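Local coordinates for putative dehydrogenase (Pseudarthrobacter phenanthrenivorans, PDB 6A3F), which catalyses the NAD(+)-dependent oxidation of levoglucosan to 3-dehydrolevoglucosan with high substrate specificity, at residues Ala202-Gly205 and Ala206-Asp209; Lys359-Glu362 and Ala363-Phe367. All blocks are in the same frame, centred on the assembly; numbering follows the deposited sequence.

Interaction 1: residues Ala202-Gly205 and Ala206-Asp209; sequences AGSG and ALGD
G205 holds the N-cap position of helix 206-221, and its carbonyl O accepts the first i to i+4 bond of that helix, from D209 N at 3.1 Å. One residue earlier, S204 reaches forward with its hydroxyl to the first turn of the helix: OG lies 2.8 Å from G208 N, but the N-H is directed well off it, with an N-H...O angle of 125°, so the bond is weak. With chi1 at 63°, OG sits between the backbone N and the carbonyl carbon of its own residue, which brings it 3.2 Å from G208 CA and 3.8 Å from L207 CB. This is the start of a helix in the C-terminal substrate-binding alpha/beta domain of a Gfo/Idh/MocA dehydrogenase. The cap has further support from D265, whose carboxylate accepts the N-H groups of G205 and L207, one on each oxygen, while the L207 side chain packs on D390, I393 and V394 of helix 380-399. D209, a levoglucosan-binding residue, packs its CB 3.3 Å from G205 O; its CG lies anti to the backbone N (chi1 -169°), and this sends the carboxylate away from the loop. There OD2 forms a salt bridge with R286 and OD1 one with K124, which binds both levoglucosan and NADH.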
ATOM      1  N   ALA B 202      30.077  21.955  -1.095  1.00 28.52           N
ATOM      2  CA  ALA B 202      28.729  21.661  -0.529  1.00 27.15           C
ATOM      3  C   ALA B 202      28.663  21.942   0.978  1.00 29.30           C
ATOM      4  O   ALA B 202      27.608  22.320   1.507  1.00 31.03           O
ATOM      5  CB  ALA B 202      28.391  20.219  -0.826  1.00 27.29           C
ATOM      6  N   GLY B 203      29.761  21.737   1.705  1.00 30.93           N
ATOM      7  CA  GLY B 203      29.734  21.949   3.162  1.00 30.92           C
ATOM      8  C   GLY B 203      29.453  20.661   3.914  1.00 32.61           C
ATOM      9  O   GLY B 203      30.143  20.336   4.898  1.00 33.54           O
ATOM     10  N   SER B 204      28.444  19.922   3.434  1.00 27.45           N
ATOM     11  CA  SER B 204      28.098  18.588   3.928  1.00 26.08           C
ATOM     12  C   SER B 204      27.436  17.808   2.790  1.00 22.38           C
ATOM     13  O   SER B 204      27.265  18.355   1.744  1.00 24.66           O
ATOM     14  CB  SER B 204      27.187  18.665   5.152  1.00 25.95           C
ATOM     15  OG  SER B 204      25.931  19.276   4.815  1.00 25.15           O
ATOM     16  N   GLY B 205      27.080  16.546   3.034  1.00 22.94           N
ATOM     17  CA  GLY B 205      26.562  15.623   2.019  1.00 24.20           C
ATOM     18  C   GLY B 205      25.058  15.452   2.164  1.00 20.98           C
ATOM     19  O   GLY B 205      24.340  16.423   1.938  1.00 22.35           O
ATOM     20  N   ALA B 206      24.621  14.284   2.630  1.00 21.54           N
ATOM     21  CA  ALA B 206      23.162  14.040   2.873  1.00 21.20           C
ATOM     22  C   ALA B 206      22.594  15.073   3.850  1.00 21.98           C
ATOM     23  O   ALA B 206      21.495  15.627   3.623  1.00 22.75           O
ATOM     24  CB  ALA B 206      22.955  12.642   3.369  1.00 25.35           C
ATOM     25  N   LEU B 207      23.347  15.399   4.895  1.00 19.30           N
ATOM     26  CA  LEU B 207      22.891  16.371   5.869  1.00 21.02           C
ATOM     27  C   LEU B 207      22.381  17.655   5.190  1.00 24.15           C
ATOM     28  O   LEU B 207      21.223  18.007   5.353  1.00 22.03           O
ATOM     29  CB  LEU B 207      24.030  16.653   6.850  1.00 22.46           C
ATOM     30  CG  LEU B 207      23.725  17.743   7.861  1.00 22.80           C
ATOM     31  CD1 LEU B 207      22.494  17.406   8.694  1.00 22.39           C
ATOM     32  CD2 LEU B 207      24.927  18.008   8.748  1.00 24.82           C
ATOM     33  N   GLY B 208      23.252  18.420   4.485  1.00 23.64           N
ATOM     34  CA  GLY B 208      22.844  19.680   3.898  1.00 22.88           C
ATOM     35  C   GLY B 208      21.880  19.534   2.721  1.00 21.38           C
ATOM     36  O   GLY B 208      21.089  20.446   2.430  1.00 23.86           O
ATOM     37  N   ASP B 209      22.065  18.478   1.939  1.00 21.05           N
ATOM     38  CA  ASP B 209      21.337  18.316   0.700  1.00 22.10           C
ATOM     39  C   ASP B 209      19.884  17.834   0.936  1.00 23.70           C
ATOM     40  O   ASP B 209      18.943  18.354   0.288  1.00 23.09           O
ATOM     41  CB  ASP B 209      22.051  17.320  -0.215  1.00 22.50           C
ATOM     42  CG  ASP B 209      21.504  17.298  -1.624  1.00 24.22           C
ATOM     43  OD1 ASP B 209      20.979  18.323  -2.067  1.00 23.74           O
ATOM     44  OD2 ASP B 209      21.630  16.249  -2.293  1.00 21.70           O
TER

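Interaction 2: residues Lys359-Glu362 and Ala363-Phe367; sequences KIIE and AHDFF
K359 NZ meets E362 OE1 at 2.6 Å, on the syn lone pair facing the other carboxylate oxygen, in a salt bridge within 359-362 between residues three apart, about one helical turn; the same lysine's carbonyl O takes A363 N across the contact at 2.9 Å. The glutamate reaches the lysine through an extended chain, with CG anti to the backbone N (chi1 -177°), and its side chain also rests against A150 and N152, both NADH-binding residues. The bond to A363 is the first of four successive i to i+4 bonds that join the two segments as regular alpha-helix within 355-371: H364 N to I360 O follows at 2.9 Å, then D365 N to I361 O and F366 N to E362 O at 3.0 Å. Beside this backbone, A363 CB packs 3.4 Å from K359 O, and H364 CB stands at the same 3.4 Å from I361 O. The helix lies against the Rossmann domain, where F367 meets strand 23-30 and helix 35-48, and F366 touches V96 of strand 96-100. On another side of the helix, D365 OD2 forms a salt bridge with R155. The H364 ring stacks with F49.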
ATOM      1  N   LYS B 359       6.699  24.136  -6.522  1.00 22.81           N
ATOM      2  CA  LYS B 359       7.408  25.380  -6.933  1.00 22.49           C
ATOM      3  C   LYS B 359       6.416  26.492  -7.317  1.00 21.39           C
ATOM      4  O   LYS B 359       6.702  27.691  -7.091  1.00 20.58           O
ATOM      5  CB  LYS B 359       8.368  25.096  -8.091  1.00 24.29           C
ATOM      6  CG  LYS B 359       9.491  24.110  -7.803  1.00 27.42           C
ATOM      7  CD  LYS B 359      10.446  24.558  -6.689  1.00 27.64           C
ATOM      8  CE  LYS B 359      11.367  25.701  -7.104  1.00 29.54           C
ATOM      9  NZ  LYS B 359      12.113  26.183  -5.923  1.00 28.25           N
ATOM     10  N   ILE B 360       5.279  26.121  -7.908  1.00 21.02           N
ATOM     11  CA  ILE B 360       4.237  27.080  -8.273  1.00 20.56           C
ATOM     12  C   ILE B 360       3.617  27.711  -7.009  1.00 23.27           C
ATOM     13  O   ILE B 360       3.400  28.959  -6.948  1.00 23.11           O
ATOM     14  CB  ILE B 360       3.191  26.446  -9.226  1.00 19.78           C
ATOM     15  CG1 ILE B 360       3.781  26.146 -10.607  1.00 20.60           C
ATOM     16  CG2 ILE B 360       1.994  27.361  -9.376  1.00 24.02           C
ATOM     17  CD1 ILE B 360       2.957  25.223 -11.433  1.00 20.19           C
ATOM     18  N   ILE B 361       3.379  26.901  -6.003  1.00 22.03           N
ATOM     19  CA  ILE B 361       2.802  27.351  -4.746  1.00 20.35           C
ATOM     20  C   ILE B 361       3.813  28.238  -4.026  1.00 21.00           C
ATOM     21  O   ILE B 361       3.475  29.307  -3.509  1.00 23.24           O
ATOM     22  CB  ILE B 361       2.387  26.162  -3.875  1.00 21.71           C
ATOM     23  CG1 ILE B 361       1.247  25.382  -4.515  1.00 21.11           C
ATOM     24  CG2 ILE B 361       1.984  26.602  -2.481  1.00 24.74           C
ATOM     25  CD1 ILE B 361       1.039  24.046  -3.884  1.00 21.15           C
ATOM     26  N   GLU B 362       5.063  27.781  -3.993  1.00 20.47           N
ATOM     27  CA  GLU B 362       6.175  28.553  -3.425  1.00 20.49           C
ATOM     28  C   GLU B 362       6.226  29.956  -4.049  1.00 22.61           C
ATOM     29  O   GLU B 362       6.240  30.971  -3.319  1.00 24.45           O
ATOM     30  CB  GLU B 362       7.464  27.745  -3.622  1.00 20.75           C
ATOM     31  CG  GLU B 362       8.713  28.368  -3.014  1.00 21.00           C
ATOM     32  CD  GLU B 362       9.940  27.521  -3.312  1.00 21.76           C
ATOM     33  OE1 GLU B 362      10.211  27.299  -4.527  1.00 24.86           O
ATOM     34  OE2 GLU B 362      10.578  27.058  -2.324  1.00 24.62           O
ATOM     35  N   ALA B 363       6.242  30.026  -5.372  1.00 23.25           N
ATOM     36  CA  ALA B 363       6.296  31.311  -6.089  1.00 22.80           C
ATOM     37  C   ALA B 363       5.058  32.169  -5.799  1.00 25.46           C
ATOM     38  O   ALA B 363       5.149  33.424  -5.659  1.00 26.06           O
ATOM     39  CB  ALA B 363       6.505  31.069  -7.551  1.00 24.67           C
ATOM     40  N   HIS B 364       3.885  31.540  -5.709  1.00 24.89           N
ATOM     41  CA  HIS B 364       2.694  32.298  -5.335  1.00 24.72           C
ATOM     42  C   HIS B 364       2.897  32.997  -3.998  1.00 25.13           C
ATOM     43  O   HIS B 364       2.552  34.211  -3.855  1.00 25.30           O
ATOM     44  CB  HIS B 364       1.450  31.394  -5.269  1.00 22.67           C
ATOM     45  CG  HIS B 364       0.203  32.154  -4.930  1.00 25.40           C
ATOM     46  ND1 HIS B 364      -0.482  31.978  -3.754  1.00 27.34           N
ATOM     47  CD2 HIS B 364      -0.449  33.121  -5.596  1.00 27.94           C
ATOM     48  CE1 HIS B 364      -1.516  32.813  -3.715  1.00 26.46           C
ATOM     49  NE2 HIS B 364      -1.496  33.539  -4.815  1.00 28.24           N
ATOM     50  N   ASP B 365       3.406  32.278  -2.993  1.00 22.96           N
ATOM     51  CA  ASP B 365       3.453  32.868  -1.678  1.00 25.37           C
ATOM     52  C   ASP B 365       4.565  33.937  -1.631  1.00 25.28           C
ATOM     53  O   ASP B 365       4.464  34.922  -0.892  1.00 25.59           O
ATOM     54  CB  ASP B 365       3.677  31.829  -0.579  1.00 24.65           C
ATOM     55  CG  ASP B 365       2.406  30.989  -0.261  1.00 26.36           C
ATOM     56  OD1 ASP B 365       1.277  31.356  -0.694  1.00 25.04           O
ATOM     57  OD2 ASP B 365       2.587  29.970   0.415  1.00 25.95           O
ATOM     58  N   PHE B 366       5.598  33.705  -2.413  1.00 25.03           N
ATOM     59  CA  PHE B 366       6.759  34.614  -2.489  1.00 25.54           C
ATOM     60  C   PHE B 366       6.313  35.970  -3.057  1.00 24.91           C
ATOM     61  O   PHE B 366       6.645  37.051  -2.542  1.00 27.32           O
ATOM     62  CB  PHE B 366       7.821  33.966  -3.372  1.00 24.18           C
ATOM     63  CG  PHE B 366       9.073  34.783  -3.586  1.00 26.02           C
ATOM     64  CD1 PHE B 366       9.850  35.198  -2.517  1.00 27.10           C
ATOM     65  CD2 PHE B 366       9.503  35.086  -4.860  1.00 30.32           C
ATOM     66  CE1 PHE B 366      11.001  35.957  -2.727  1.00 27.78           C
ATOM     67  CE2 PHE B 366      10.663  35.823  -5.067  1.00 34.96           C
ATOM     68  CZ  PHE B 366      11.410  36.259  -3.994  1.00 28.67           C
ATOM     69  N   PHE B 367       5.578  35.903  -4.132  1.00 26.21           N
ATOM     70  CA  PHE B 367       5.111  37.080  -4.837  1.00 29.15           C
ATOM     71  C   PHE B 367       3.981  37.785  -4.055  1.00 31.50           C
ATOM     72  O   PHE B 367       3.882  39.042  -4.094  1.00 29.99           O
ATOM     73  CB  PHE B 367       4.760  36.728  -6.286  1.00 30.53           C
ATOM     74  CG  PHE B 367       5.942  36.736  -7.224  1.00 36.53           C
ATOM     75  CD1 PHE B 367       6.409  37.914  -7.763  1.00 41.68           C
ATOM     76  CD2 PHE B 367       6.597  35.569  -7.571  1.00 40.99           C
ATOM     77  CE1 PHE B 367       7.523  37.930  -8.588  1.00 42.43           C
ATOM     78  CE2 PHE B 367       7.703  35.580  -8.410  1.00 43.20           C
ATOM     79  CZ  PHE B 367       8.153  36.761  -8.931  1.00 40.67           C
TER

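Overall arrangement
Interaction 1 precedes interaction 2 along the chain, and the two lie on opposite sides of the chain's centre, with their own centres 25 Å apart and nearest atoms about 12 Å apart. They share no helix: 202-209 runs from a loop into helix 206-221 of the substrate-binding domain, whereas 359-367 lies within helix 355-371, which packs on strands 23-30 and 96-100 of the parallel nucleotide-binding sheet. Both nevertheless border ligand-binding residues, one at the substrate site and the other beside the cofactor site. Their separation is consistent with the two sides of the active-site region, where levoglucosan and NAD(+) must be brought together for oxidation.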